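Local atomic coordinates of succinate dehydrogenase subunit A (Mycolicibacterium smegmatis, PDB entry 7D6V), a protein that probably catalyses succinate oxidation as the FAD-carrying flavoprotein subunit of the mycobacterial succinate dehydrogenase Sdh1, which feeds electrons into the respiratory chain. Residues A459-E462 with D463-L467; N83-M86 with A87-H90. All coordinates share one frame; numbering follows the deposited sequence.

Interaction 1: A459-E462 with D463-L467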
ATOM      1  N   ALA A 459      39.507  -9.565  14.071  1.00 26.47           N
ATOM      2  CA  ALA A 459      39.225  -9.226  15.462  1.00 26.47           C
ATOM      3  C   ALA A 459      37.953  -8.394  15.585  1.00 26.47           C
ATOM      4  O   ALA A 459      37.156  -8.598  16.508  1.00 26.47           O
ATOM      5  CB  ALA A 459      40.413  -8.484  16.071  1.00 26.47           C
ATOM      6  N   ALA A 460      37.751  -7.445  14.670  1.00 24.49           N
ATOM      7  CA  ALA A 460      36.534  -6.640  14.695  1.00 24.49           C
ATOM      8  C   ALA A 460      35.298  -7.499  14.458  1.00 24.49           C
ATOM      9  O   ALA A 460      34.256  -7.294  15.092  1.00 24.49           O
ATOM     10  CB  ALA A 460      36.621  -5.525  13.654  1.00 24.49           C
ATOM     11  N   VAL A 461      35.397  -8.468  13.548  1.00 23.88           N
ATOM     12  CA  VAL A 461      34.268  -9.352  13.279  1.00 23.88           C
ATOM     13  C   VAL A 461      33.971 -10.224  14.492  1.00 23.88           C
ATOM     14  O   VAL A 461      32.805 -10.461  14.830  1.00 23.88           O
ATOM     15  CB  VAL A 461      34.542 -10.196  12.023  1.00 23.88           C
ATOM     16  CG1 VAL A 461      33.290 -10.934  11.602  1.00 23.88           C
ATOM     17  CG2 VAL A 461      35.029  -9.309  10.900  1.00 23.88           C
ATOM     18  N   GLU A 462      35.014 -10.715  15.165  1.00 25.79           N
ATOM     19  CA  GLU A 462      34.803 -11.491  16.382  1.00 25.79           C
ATOM     20  C   GLU A 462      34.150 -10.648  17.469  1.00 25.79           C
ATOM     21  O   GLU A 462      33.257 -11.123  18.181  1.00 25.79           O
ATOM     22  CB  GLU A 462      36.126 -12.071  16.876  1.00 25.79           C
ATOM     23  CG  GLU A 462      36.754 -13.070  15.923  1.00 25.79           C
ATOM     24  CD  GLU A 462      38.258 -13.159  16.084  1.00 25.79           C
ATOM     25  OE1 GLU A 462      38.908 -13.825  15.253  1.00 25.79           O
ATOM     26  OE2 GLU A 462      38.790 -12.561  17.044  1.00 25.79           O
ATOM     27  N   ASP A 463      34.584  -9.394  17.612  1.00 23.92           N
ATOM     28  CA  ASP A 463      33.973  -8.504  18.593  1.00 23.92           C
ATOM     29  C   ASP A 463      32.497  -8.276  18.290  1.00 23.92           C
ATOM     30  O   ASP A 463      31.656  -8.313  19.196  1.00 23.92           O
ATOM     31  CB  ASP A 463      34.720  -7.174  18.630  1.00 23.92           C
ATOM     32  CG  ASP A 463      35.936  -7.214  19.525  1.00 23.92           C
ATOM     33  OD1 ASP A 463      35.859  -7.834  20.607  1.00 23.92           O
ATOM     34  OD2 ASP A 463      36.972  -6.626  19.148  1.00 23.92           O
ATOM     35  N   ALA A 464      32.166  -8.035  17.019  1.00 20.72           N
ATOM     36  CA  ALA A 464      30.771  -7.817  16.650  1.00 20.72           C
ATOM     37  C   ALA A 464      29.932  -9.066  16.893  1.00 20.72           C
ATOM     38  O   ALA A 464      28.789  -8.977  17.361  1.00 20.72           O
ATOM     39  CB  ALA A 464      30.678  -7.377  15.192  1.00 20.72           C
ATOM     40  N   THR A 465      30.482 -10.239  16.574  1.00 21.30           N
ATOM     41  CA  THR A 465      29.778 -11.492  16.826  1.00 21.30           C
ATOM     42  C   THR A 465      29.509 -11.679  18.314  1.00 21.30           C
ATOM     43  O   THR A 465      28.400 -12.050  18.718  1.00 21.30           O
ATOM     44  CB  THR A 465      30.596 -12.659  16.278  1.00 21.30           C
ATOM     45  OG1 THR A 465      30.963 -12.388  14.922  1.00 21.30           O
ATOM     46  CG2 THR A 465      29.801 -13.941  16.330  1.00 21.30           C
ATOM     47  N   ARG A 466      30.520 -11.422  19.145  1.00 22.28           N
ATOM     48  CA  ARG A 466      30.347 -11.539  20.587  1.00 22.28           C
ATOM     49  C   ARG A 466      29.276 -10.582  21.085  1.00 22.28           C
ATOM     50  O   ARG A 466      28.426 -10.954  21.904  1.00 22.28           O
ATOM     51  CB  ARG A 466      31.677 -11.259  21.283  1.00 22.28           C
ATOM     52  CG  ARG A 466      32.309 -12.461  21.937  1.00 22.28           C
ATOM     53  CD  ARG A 466      33.303 -12.030  22.998  1.00 22.28           C
ATOM     54  NE  ARG A 466      34.395 -11.237  22.434  1.00 22.28           N
ATOM     55  CZ  ARG A 466      35.346 -11.712  21.634  1.00 22.28           C
ATOM     56  NH1 ARG A 466      36.288 -10.900  21.179  1.00 22.28           N
ATOM     57  NH2 ARG A 466      35.364 -12.993  21.292  1.00 22.28           N
ATOM     58  N   LEU A 467      29.296  -9.344  20.589  1.00 20.07           N
ATOM     59  CA  LEU A 467      28.325  -8.351  21.025  1.00 20.07           C
ATOM     60  C   LEU A 467      26.906  -8.759  20.654  1.00 20.07           C
ATOM     61  O   LEU A 467      25.986  -8.630  21.468  1.00 20.07           O
ATOM     62  CB  LEU A 467      28.675  -6.988  20.427  1.00 20.07           C
ATOM     63  CG  LEU A 467      28.014  -5.754  21.039  1.00 20.07           C
ATOM     64  CD1 LEU A 467      28.974  -4.580  21.009  1.00 20.07           C
ATOM     65  CD2 LEU A 467      26.725  -5.412  20.312  1.00 20.07           C
TER
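Thr465 folds its hydroxyl back over the carbonyl of Val461, one turn earlier in the helix 458-469. The distance from Thr465 OG1 to Val461 O is 2.7 Å, and the hydroxyl is the donor. With chi1 at -51°, OG1 lies beside the backbone N and opposite the carbonyl carbon, the setting in which a helical threonine can reach the carbonyl four residues back. Val461 O also takes the regular helical bond from Thr465 N, at 2.9 Å. The amide and the hydroxyl arrive from opposite faces of the carbonyl plane, so one oxygen is gripped by two donors of the same residue, which also fixes the rotation of the threonine side chain.

Arg466 uses the preceding turn differently. Its chain bends at chi3 and brings the guanidinium back across Glu462 O, which lies 4.1 Å from the guanidinium plane, over its centre; the same oxygen accepts the helical bond from Arg466 N. The charge is answered by Asp463, whose OD1 is 3.1 Å from Arg466 NH1 in a salt bridge. This bond is not a flat one: NH1 comes in from above the carboxylate plane, 51° out of it. Glu462 OE2 stands 5.1 Å from Arg466 NH1, near enough for a probable electrostatic contribution but not for direct contact.

On the opposite flank the small side chain of Ala464 leaves CB against Ala460 O, at 3.6 Å. The helix is amphipathic and lies at the protein surface. Its charged residues are exposed, whereas Val461, Ala464 and Thr465 rest on Phe188 of strand 184-191; Val461 also meets Leu199 and Thr465 meets Phe197, both of strand 197-200. These are the two inner strands of a four-stranded mixed sheet.

Interaction 2: N83-M86 with A87-H90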
ATOM      1  N   ASN A  83      21.024  24.245   6.763  1.00 17.59           N
ATOM      2  CA  ASN A  83      22.205  24.275   5.911  1.00 17.59           C
ATOM      3  C   ASN A  83      21.808  24.920   4.591  1.00 17.59           C
ATOM      4  O   ASN A  83      21.070  24.327   3.800  1.00 17.59           O
ATOM      5  CB  ASN A  83      22.755  22.868   5.696  1.00 17.59           C
ATOM      6  CG  ASN A  83      24.202  22.870   5.248  1.00 17.59           C
ATOM      7  OD1 ASN A  83      24.630  23.740   4.494  1.00 17.59           O
ATOM      8  ND2 ASN A  83      24.965  21.893   5.714  1.00 17.59           N
ATOM      9  N   TRP A  84      22.280  26.145   4.362  1.00 18.74           N
ATOM     10  CA  TRP A  84      21.821  26.915   3.214  1.00 18.74           C
ATOM     11  C   TRP A  84      22.255  26.285   1.898  1.00 18.74           C
ATOM     12  O   TRP A  84      21.522  26.365   0.906  1.00 18.74           O
ATOM     13  CB  TRP A  84      22.337  28.344   3.315  1.00 18.74           C
ATOM     14  CG  TRP A  84      23.815  28.421   3.444  1.00 18.74           C
ATOM     15  CD1 TRP A  84      24.537  28.407   4.597  1.00 18.74           C
ATOM     16  CD2 TRP A  84      24.763  28.530   2.377  1.00 18.74           C
ATOM     17  NE1 TRP A  84      25.876  28.507   4.317  1.00 18.74           N
ATOM     18  CE2 TRP A  84      26.041  28.582   2.960  1.00 18.74           C
ATOM     19  CE3 TRP A  84      24.654  28.587   0.985  1.00 18.74           C
ATOM     20  CZ2 TRP A  84      27.200  28.687   2.202  1.00 18.74           C
ATOM     21  CZ3 TRP A  84      25.805  28.692   0.235  1.00 18.74           C
ATOM     22  CH2 TRP A  84      27.061  28.740   0.843  1.00 18.74           C
ATOM     23  N   ARG A  85      23.437  25.669   1.864  1.00 17.72           N
ATOM     24  CA  ARG A  85      23.877  24.988   0.654  1.00 17.72           C
ATOM     25  C   ARG A  85      22.958  23.823   0.317  1.00 17.72           C
ATOM     26  O   ARG A  85      22.569  23.646  -0.843  1.00 17.72           O
ATOM     27  CB  ARG A  85      25.318  24.516   0.821  1.00 17.72           C
ATOM     28  CG  ARG A  85      25.927  23.903  -0.424  1.00 17.72           C
ATOM     29  CD  ARG A  85      25.810  24.804  -1.634  1.00 17.72           C
ATOM     30  NE  ARG A  85      26.541  24.244  -2.765  1.00 17.72           N
ATOM     31  CZ  ARG A  85      26.275  24.508  -4.039  1.00 17.72           C
ATOM     32  NH1 ARG A  85      26.996  23.945  -4.995  1.00 17.72           N
ATOM     33  NH2 ARG A  85      25.288  25.328  -4.357  1.00 17.72           N
ATOM     34  N   MET A  86      22.577  23.035   1.323  1.00 16.74           N
ATOM     35  CA  MET A  86      21.677  21.914   1.083  1.00 16.74           C
ATOM     36  C   MET A  86      20.304  22.394   0.636  1.00 16.74           C
ATOM     37  O   MET A  86      19.703  21.810  -0.269  1.00 16.74           O
ATOM     38  CB  MET A  86      21.562  21.054   2.339  1.00 16.74           C
ATOM     39  CG  MET A  86      22.700  20.072   2.514  1.00 16.74           C
ATOM     40  SD  MET A  86      22.625  19.190   4.079  1.00 16.74           S
ATOM     41  CE  MET A  86      21.490  17.873   3.661  1.00 16.74           C
ATOM     42  N   ALA A  87      19.798  23.462   1.255  1.00 15.96           N
ATOM     43  CA  ALA A  87      18.493  23.991   0.877  1.00 15.96           C
ATOM     44  C   ALA A  87      18.504  24.518  -0.551  1.00 15.96           C
ATOM     45  O   ALA A  87      17.596  24.227  -1.337  1.00 15.96           O
ATOM     46  CB  ALA A  87      18.075  25.087   1.857  1.00 15.96           C
ATOM     47  N   GLU A  88      19.536  25.283  -0.910  1.00 16.51           N
ATOM     48  CA  GLU A  88      19.639  25.805  -2.269  1.00 16.51           C
ATOM     49  C   GLU A  88      19.759  24.680  -3.283  1.00 16.51           C
ATOM     50  O   GLU A  88      19.119  24.710  -4.344  1.00 16.51           O
ATOM     51  CB  GLU A  88      20.841  26.740  -2.374  1.00 16.51           C
ATOM     52  CG  GLU A  88      21.254  27.055  -3.796  1.00 16.51           C
ATOM     53  CD  GLU A  88      22.695  27.500  -3.896  1.00 16.51           C
ATOM     54  OE1 GLU A  88      23.482  27.176  -2.985  1.00 16.51           O
ATOM     55  OE2 GLU A  88      23.041  28.176  -4.884  1.00 16.51           O
ATOM     56  N   LEU A  89      20.564  23.670  -2.966  1.00 15.28           N
ATOM     57  CA  LEU A  89      20.808  22.586  -3.901  1.00 15.28           C
ATOM     58  C   LEU A  89      19.551  21.747  -4.096  1.00 15.28           C
ATOM     59  O   LEU A  89      19.216  21.365  -5.224  1.00 15.28           O
ATOM     60  CB  LEU A  89      21.976  21.759  -3.370  1.00 15.28           C
ATOM     61  CG  LEU A  89      22.760  20.766  -4.203  1.00 15.28           C
ATOM     62  CD1 LEU A  89      23.454  21.516  -5.311  1.00 15.28           C
ATOM     63  CD2 LEU A  89      23.782  20.120  -3.297  1.00 15.28           C
ATOM     64  N   HIS A  90      18.817  21.495  -3.009  1.00 14.84           N
ATOM     65  CA  HIS A  90      17.533  20.811  -3.106  1.00 14.84           C
ATOM     66  C   HIS A  90      16.528  21.625  -3.906  1.00 14.84           C
ATOM     67  O   HIS A  90      15.760  21.070  -4.696  1.00 14.84           O
ATOM     68  CB  HIS A  90      16.994  20.525  -1.707  1.00 14.84           C
ATOM     69  CG  HIS A  90      15.564  20.088  -1.681  1.00 14.84           C
ATOM     70  ND1 HIS A  90      14.518  20.976  -1.547  1.00 14.84           N
ATOM     71  CD2 HIS A  90      15.006  18.857  -1.734  1.00 14.84           C
ATOM     72  CE1 HIS A  90      13.377  20.311  -1.536  1.00 14.84           C
ATOM     73  NE2 HIS A  90      13.645  19.024  -1.649  1.00 14.84           N
TER
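Arg85 and Glu88, three residues apart in the first turns of helix 84-102, are joined by a salt bridge in which NH2 of Arg85 donates to OE1 of Glu88 at 2.9 Å. The oxygen sits at the guanidinium edge, close to its plane, but is itself met from well above the carboxylate plane, the two planes being 59° apart. Arg85 gets there by setting CG anti to the backbone N (chi1 -175°) and then bending at chi2, which swings its end along the helix. Leu89 CD1 lies against one face of the guanidinium, toward its rim.

Met86, the third large contributor, acts through its backbone: its O accepts from His90 N at 2.9 Å, while its side chain packs on Val396 and on Phe435 of helix 427-448. The imidazole of His90 likewise leads off, with NE2 hydrogen-bonded to Ser430 OG.

Each charge has a second partner, Asp399 for Arg85 NH1 and Arg606 for Glu88 OE2. The alternating row Asp399, Arg85, Glu88, Arg606 thus probably keeps both groups ionised in this largely buried setting, and links the start of the helix to residues far along the sequence.

Interactions 1 and 2 are separate helical turns that do not touch: their centres lie 39 Å apart and their nearest atoms about 29 Å. Neither the side chain of His90 in interaction 2, about 9 Å from the FAD, nor that of Ala464 in interaction 1, about 13 Å from it, touches the cofactor. Interaction 2 is largely buried, against helix 427-448, which starts in the part of the chain that contributes to the FAD pocket. Residues 459-467, which come later in the chain, lie on the periphery; the centre of interaction 1 lies about 29 Å from the centre of the chain.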